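Lipid binding protein LpqN (Mycobacterium tuberculosis, PDB 6E5F) supports cell envelope biogenesis, binds a trehalose glycolipid, and may connect MmpL transporters with periplasmic proteins as a virulence-associated lipoprotein. Local coordinates at residues Q111-N116 and D207-T212; G172-S175 and L180-V183. All coordinates share one frame; numbering follows the deposited sequence. Where two conformers were deposited one is given.

Overall arrangement
The two contacts sit near one end of the fold, their centres about 13 Å apart. Contact 2 joins strands 165-176 and 179-192, neighbours in the large antiparallel sheet, through paired backbone bonds. It supplies G172, S173 and T182 to the glycolipid pocket. Both are partly buried; contact 1 buries less surface and lies farther from the centre of the chain, and its loop residue A113 is exposed. There a loop between strands 106-109 and 120-130 meets the start of helix 210-223 through one glutamate carboxylate and a water. The two sites meet at the T182 and T210 hydroxyls, where strand 195-206 gives way to that helix, and D207 N probably bonds to L180 O.

Contact 1: Q111-N116 and D207-T212; sequences QPADPN and DDETMT
E209 reaches from the N-cap position of helix 210-223 to the loop that joins strands 106-109 and 120-130, which contains an Asx turn at D114. Its OE1 accepts a hydrogen bond from the backbone N of A113, 3.0 Å away. The bond is nearly straight, 171° at the hydrogen, but the donor sits above the carboxylate plane, 43° out of it. The other oxygen works through water: OE2 of E209 accepts from a water at 2.7 Å, and the same water accepts from the backbone N of D114. Two successive loop amides are therefore held by one carboxylate, one directly and one through solvent. The methyl of A113 packs alongside, with CB 3.8 Å from OE1 of E209. CG of E209 is anti to its carbonyl carbon (chi1 -69°), and the chain runs extended from there, carrying the carboxylate across to the loop. P119 touches the E209 side chain, while P112 packs on P118 and P119. On the helix side, D207 O accepts from both N and OG1 of T210, tying the short 3-10 segment to the first turn. In the Asx turn, OD1 of D114 accepts from N of N116 at 3.0 Å, met from above the carboxylate plane.

Contact 2: G172-S175 and L180-V183; sequences GSYS and LRTV. With L6T (alpha-D-glucopyranosyl 6-O-dodecyl-alpha-D-glucopyranoside), chain B.
G172-S175 and L180-V183 run antiparallel as arms of a beta hairpin, their axes 142° apart in direction, with G172-V183 and Y174-R181 as hydrogen-bonded pairs and S173-T182 and S175-L180 as non-hydrogen-bonded pairs. Each hydrogen-bonded pair closes two N-H to O bonds. Y174 and R181 share a sheet face, and the two side chains extend alongside each other in the same direction. The tyrosine's first torsion (chi1 83°) lays its ring over towards the neighbouring strand. There the phenol runs along the aliphatic part of the arginine, with Y174 CE1 3.6 Å from R181 CB and Y174 OH 3.6 Å from R181 CD. Ring and guanidinium planes are 71° apart. V183 CG1 meets the ring from another direction, 4.0 Å from Y174 CD1. On the other face, CD1 of L180 packs 3.7 Å from CB of S173. The hydroxyl of S173 serves the ligand: its OG is hydrogen-bonded to O3 of the glycolipid at 2.6 Å. A water links S173 OG to T182 OG1, while T182 CG2 approaches the dodecyl chain, 4.0 Å from CAZ. Around the hairpin, S173 bonds through its backbone to Q152 at the start of strand 152-162, and T182 to A205 of strand 195-206. R181 makes salt bridges to D204 and D117, and T182 OG1 bonds to T210 on helix 210-223.

Contact 1: Q111-N116 and D207-T212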
loop_
_atom_site.group_PDB
_atom_site.type_symbol
_atom_site.label_atom_id
_atom_site.label_comp_id
_atom_site.label_asym_id
_atom_site.label_seq_id
_atom_site.Cartn_x
_atom_site.Cartn_y
_atom_site.Cartn_z
ATOM N N GLN A 111 -9.962 -12.655 13.563
ATOM C CA GLN A 111 -10.237 -12.629 15.001
ATOM C C GLN A 111 -10.158 -11.199 15.521
ATOM O O GLN A 111 -9.407 -10.900 16.455
ATOM C CB GLN A 111 -9.269 -13.546 15.744
ATOM C CG GLN A 111 -9.561 -15.023 15.537
ATOM C CD GLN A 111 -8.350 -15.902 15.772
ATOM O OE1 GLN A 111 -7.281 -15.421 16.148
ATOM N NE2 GLN A 111 -8.511 -17.201 15.548
ATOM N N PRO A 112 -10.938 -10.289 14.945
ATOM C CA PRO A 112 -10.875 -8.888 15.368
ATOM C C PRO A 112 -11.573 -8.663 16.697
ATOM O O PRO A 112 -12.550 -9.333 17.045
ATOM C CB PRO A 112 -11.624 -8.158 14.246
ATOM C CG PRO A 112 -12.630 -9.153 13.789
ATOM C CD PRO A 112 -11.961 -10.503 13.904
ATOM N N ALA A 113 -11.050 -7.692 17.446
ATOM C CA ALA A 113 -11.714 -7.277 18.676
ATOM C C ALA A 113 -13.073 -6.659 18.382
ATOM O O ALA A 113 -14.001 -6.784 19.188
ATOM C CB ALA A 113 -10.836 -6.284 19.434
ATOM N N ASP A 114 -13.206 -5.992 17.237
ATOM C CA ASP A 114 -14.466 -5.392 16.803
ATOM C C ASP A 114 -14.733 -5.875 15.383
ATOM O O ASP A 114 -14.093 -5.393 14.431
ATOM C CB ASP A 114 -14.378 -3.870 16.847
ATOM C CG ASP A 114 -15.680 -3.195 16.458
ATOM O OD1 ASP A 114 -16.650 -3.910 16.127
ATOM O OD2 ASP A 114 -15.734 -1.947 16.483
ATOM N N PRO A 115 -15.659 -6.819 15.190
ATOM C CA PRO A 115 -15.901 -7.327 13.830
ATOM C C PRO A 115 -16.363 -6.259 12.857
ATOM O O PRO A 115 -16.272 -6.470 11.641
ATOM C CB PRO A 115 -16.965 -8.416 14.035
ATOM C CG PRO A 115 -17.630 -8.061 15.314
ATOM C CD PRO A 115 -16.574 -7.427 16.174
ATOM N N ASN A 116 -16.850 -5.121 13.348
ATOM C CA ASN A 116 -17.194 -3.996 12.490
ATOM C C ASN A 116 -15.993 -3.121 12.153
ATOM O O ASN A 116 -16.141 -2.163 11.387
ATOM C CB ASN A 116 -18.272 -3.139 13.160
ATOM C CG ASN A 116 -19.659 -3.738 13.030
ATOM O OD1 ASN A 116 -20.410 -3.398 12.116
ATOM N ND2 ASN A 116 -20.004 -4.636 13.945
ATOM N N ASP A 207 -5.614 1.098 17.293
ATOM C CA ASP A 207 -4.334 1.138 17.994
ATOM C C ASP A 207 -4.056 -0.147 18.765
ATOM O O ASP A 207 -2.935 -0.664 18.739
ATOM C CB ASP A 207 -4.317 2.334 18.949
ATOM C CG ASP A 207 -3.046 2.406 19.776
ATOM O OD1 ASP A 207 -1.980 2.678 19.185
ATOM O OD2 ASP A 207 -3.118 2.188 21.005
ATOM N N ASP A 208 -5.064 -0.684 19.451
ATOM C CA ASP A 208 -4.838 -1.851 20.292
ATOM C C ASP A 208 -4.507 -3.105 19.493
ATOM O O ASP A 208 -4.060 -4.091 20.089
ATOM C CB ASP A 208 -6.049 -2.092 21.194
ATOM C CG ASP A 208 -5.738 -3.015 22.355
ATOM O OD1 ASP A 208 -4.764 -2.743 23.091
ATOM O OD2 ASP A 208 -6.473 -4.005 22.545
ATOM N N GLU A 209 -4.705 -3.099 18.172
ATOM C CA GLU A 209 -4.379 -4.242 17.325
ATOM C C GLU A 209 -3.171 -3.963 16.430
ATOM O O GLU A 209 -3.012 -4.568 15.369
ATOM C CB GLU A 209 -5.603 -4.684 16.522
ATOM C CG GLU A 209 -6.679 -5.300 17.416
ATOM C CD GLU A 209 -8.017 -5.487 16.733
ATOM O OE1 GLU A 209 -8.404 -6.651 16.491
ATOM O OE2 GLU A 209 -8.686 -4.471 16.454
ATOM N N THR A 210 -2.292 -3.063 16.872
ATOM C CA THR A 210 -1.103 -2.724 16.103
ATOM C C THR A 210 -0.243 -3.950 15.825
ATOM O O THR A 210 0.260 -4.121 14.709
ATOM C CB THR A 210 -0.289 -1.670 16.863
ATOM O OG1 THR A 210 -1.008 -0.431 16.889
ATOM C CG2 THR A 210 1.056 -1.456 16.200
ATOM N N MET A 211 -0.056 -4.814 16.828
ATOM C CA MET A 211 0.830 -5.959 16.648
ATOM C C MET A 211 0.293 -6.932 15.607
ATOM O O MET A 211 1.078 -7.602 14.927
ATOM C CB MET A 211 1.040 -6.685 17.976
ATOM C CG MET A 211 2.108 -7.775 17.921
ATOM S SD MET A 211 3.777 -7.134 17.651
ATOM C CE MET A 211 4.019 -6.198 19.156
ATOM N N THR A 212 -1.032 -7.029 15.470
ATOM C CA THR A 212 -1.598 -7.885 14.431
ATOM C C THR A 212 -1.147 -7.435 13.048
ATOM O O THR A 212 -0.801 -8.266 12.200
ATOM C CB THR A 212 -3.123 -7.883 14.531
ATOM O OG1 THR A 212 -3.516 -8.198 15.870
ATOM C CG2 THR A 212 -3.726 -8.910 13.582
HETATM O O HOH W 1 -11.157 -5.010 15.515
#

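Contact 2: G172-S175 and L180-V183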
loop_
_atom_site.group_PDB
_atom_site.type_symbol
_atom_site.label_atom_id
_atom_site.label_comp_id
_atom_site.label_asym_id
_atom_site.label_seq_id
_atom_site.Cartn_x
_atom_site.Cartn_y
_atom_site.Cartn_z
ATOM N N GLY A 172 2.505 4.898 11.105
ATOM C CA GLY A 172 2.319 5.747 12.264
ATOM C C GLY A 172 0.914 5.609 12.779
ATOM O O GLY A 172 0.258 4.583 12.582
ATOM N N SER A 173 0.462 6.650 13.468
ATOM C CA SER A 173 -0.871 6.682 14.038
ATOM C C SER A 173 -1.586 7.936 13.571
ATOM O O SER A 173 -0.959 8.945 13.244
ATOM C CB SER A 173 -0.823 6.681 15.567
ATOM O OG SER A 173 -0.204 5.505 16.056
ATOM N N TYR A 174 -2.914 7.856 13.534
ATOM C CA TYR A 174 -3.746 9.022 13.278
ATOM C C TYR A 174 -5.054 8.829 14.028
ATOM O O TYR A 174 -5.377 7.725 14.477
ATOM C CB TYR A 174 -3.962 9.276 11.776
ATOM C CG TYR A 174 -5.069 8.478 11.116
ATOM C CD1 TYR A 174 -5.017 7.096 11.057
ATOM C CD2 TYR A 174 -6.153 9.117 10.523
ATOM C CE1 TYR A 174 -6.030 6.368 10.449
ATOM C CE2 TYR A 174 -7.160 8.396 9.905
ATOM C CZ TYR A 174 -7.091 7.021 9.871
ATOM O OH TYR A 174 -8.086 6.288 9.263
ATOM N N SER A 175 -5.787 9.924 14.197
ATOM C CA SER A 175 -7.041 9.920 14.936
ATOM C C SER A 175 -8.207 10.006 13.964
ATOM O O SER A 175 -8.231 10.879 13.090
ATOM C CB SER A 175 -7.098 11.099 15.909
ATOM O OG SER A 175 -6.158 10.933 16.955
ATOM N N LEU A 180 -7.625 6.387 18.128
ATOM C CA LEU A 180 -6.292 6.272 17.557
ATOM C C LEU A 180 -6.225 5.021 16.690
ATOM O O LEU A 180 -6.654 3.942 17.109
ATOM C CB LEU A 180 -5.249 6.201 18.668
ATOM C CG LEU A 180 -3.807 6.476 18.240
ATOM C CD1 LEU A 180 -3.661 7.890 17.690
ATOM C CD2 LEU A 180 -2.851 6.247 19.400
ATOM N N ARG A 181 -5.690 5.173 15.487
ATOM C CA ARG A 181 -5.556 4.073 14.544
ATOM C C ARG A 181 -4.112 3.972 14.092
ATOM O O ARG A 181 -3.440 4.991 13.913
ATOM C CB ARG A 181 -6.445 4.284 13.308
ATOM C CG ARG A 181 -7.906 4.573 13.627
ATOM C CD ARG A 181 -8.768 4.518 12.373
ATOM N NE ARG A 181 -8.809 3.163 11.823
ATOM C CZ ARG A 181 -9.682 2.232 12.198
ATOM N NH1 ARG A 181 -10.605 2.502 13.112
ATOM N NH2 ARG A 181 -9.630 1.026 11.655
ATOM N N THR A 182 -3.640 2.745 13.907
ATOM C CA THR A 182 -2.343 2.501 13.290
ATOM C C THR A 182 -2.539 2.358 11.786
ATOM O O THR A 182 -3.414 1.612 11.332
ATOM C CB THR A 182 -1.714 1.236 13.867
ATOM O OG1 THR A 182 -1.451 1.441 15.264
ATOM C CG2 THR A 182 -0.418 0.898 13.157
ATOM N N VAL A 183 -1.740 3.091 11.022
ATOM C CA VAL A 183 -1.823 3.080 9.569
ATOM C C VAL A 183 -0.415 2.952 9.013
ATOM O O VAL A 183 0.552 3.460 9.581
ATOM C CB VAL A 183 -2.515 4.354 9.037
ATOM C CG1 VAL A 183 -1.676 5.597 9.333
ATOM C CG2 VAL A 183 -2.785 4.223 7.554
HETATM C C1 L6T B . 4.387 7.084 16.132
HETATM C C2 L6T B . 2.984 7.112 16.716
HETATM C C3 L6T B . 2.752 5.861 17.533
HETATM C C4 L6T B . 2.972 4.652 16.644
HETATM C C5 L6T B . 4.404 4.696 16.119
HETATM C C6 L6T B . 4.719 3.426 15.276
HETATM C CAA L6T B . 6.650 7.364 16.623
HETATM C CAO L6T B . 6.458 9.668 17.213
HETATM C CAP L6T B . 6.466 11.087 16.639
HETATM C CAR L6T B . 7.553 9.530 18.260
HETATM C CAT L6T B . 7.518 8.119 18.814
HETATM C CAV L6T B . 7.735 7.155 17.667
HETATM C CAX L6T B . 4.011 2.535 13.234
HETATM C CAY L6T B . 3.630 1.032 13.376
HETATM C CAZ L6T B . 3.349 0.654 11.923
HETATM C CBA L6T B . 3.401 -0.872 11.843
HETATM C CBB L6T B . 2.435 -1.108 10.676
HETATM C CBC L6T B . 2.973 -2.252 9.866
HETATM C CBD L6T B . 2.057 -2.395 8.602
HETATM C CBE L6T B . 2.900 -3.101 7.570
HETATM C CBF L6T B . 3.286 -2.171 6.362
HETATM C CBG L6T B . 2.085 -2.031 5.405
HETATM C CBH L6T B . 1.639 -3.384 4.888
HETATM C CBI L6T B . 2.790 -4.310 4.475
HETATM O O1 L6T B . 5.357 7.093 17.190
HETATM O O2 L6T B . 2.841 8.260 17.558
HETATM O O3 L6T B . 1.415 5.859 18.047
HETATM O O4 L6T B . 2.761 3.469 17.412
HETATM O O5 L6T B . 4.572 5.894 15.327
HETATM O O6 L6T B . 3.646 3.306 14.385
HETATM O OAN L6T B . 6.685 8.727 16.146
HETATM O OAQ L6T B . 7.691 11.314 15.940
HETATM O OAS L6T B . 7.335 10.468 19.322
HETATM O OAU L6T B . 8.554 7.951 19.791
HETATM O OAW L6T B . 7.682 5.807 18.152
HETATM O O HOH W 2 -2.000 3.709 16.764
#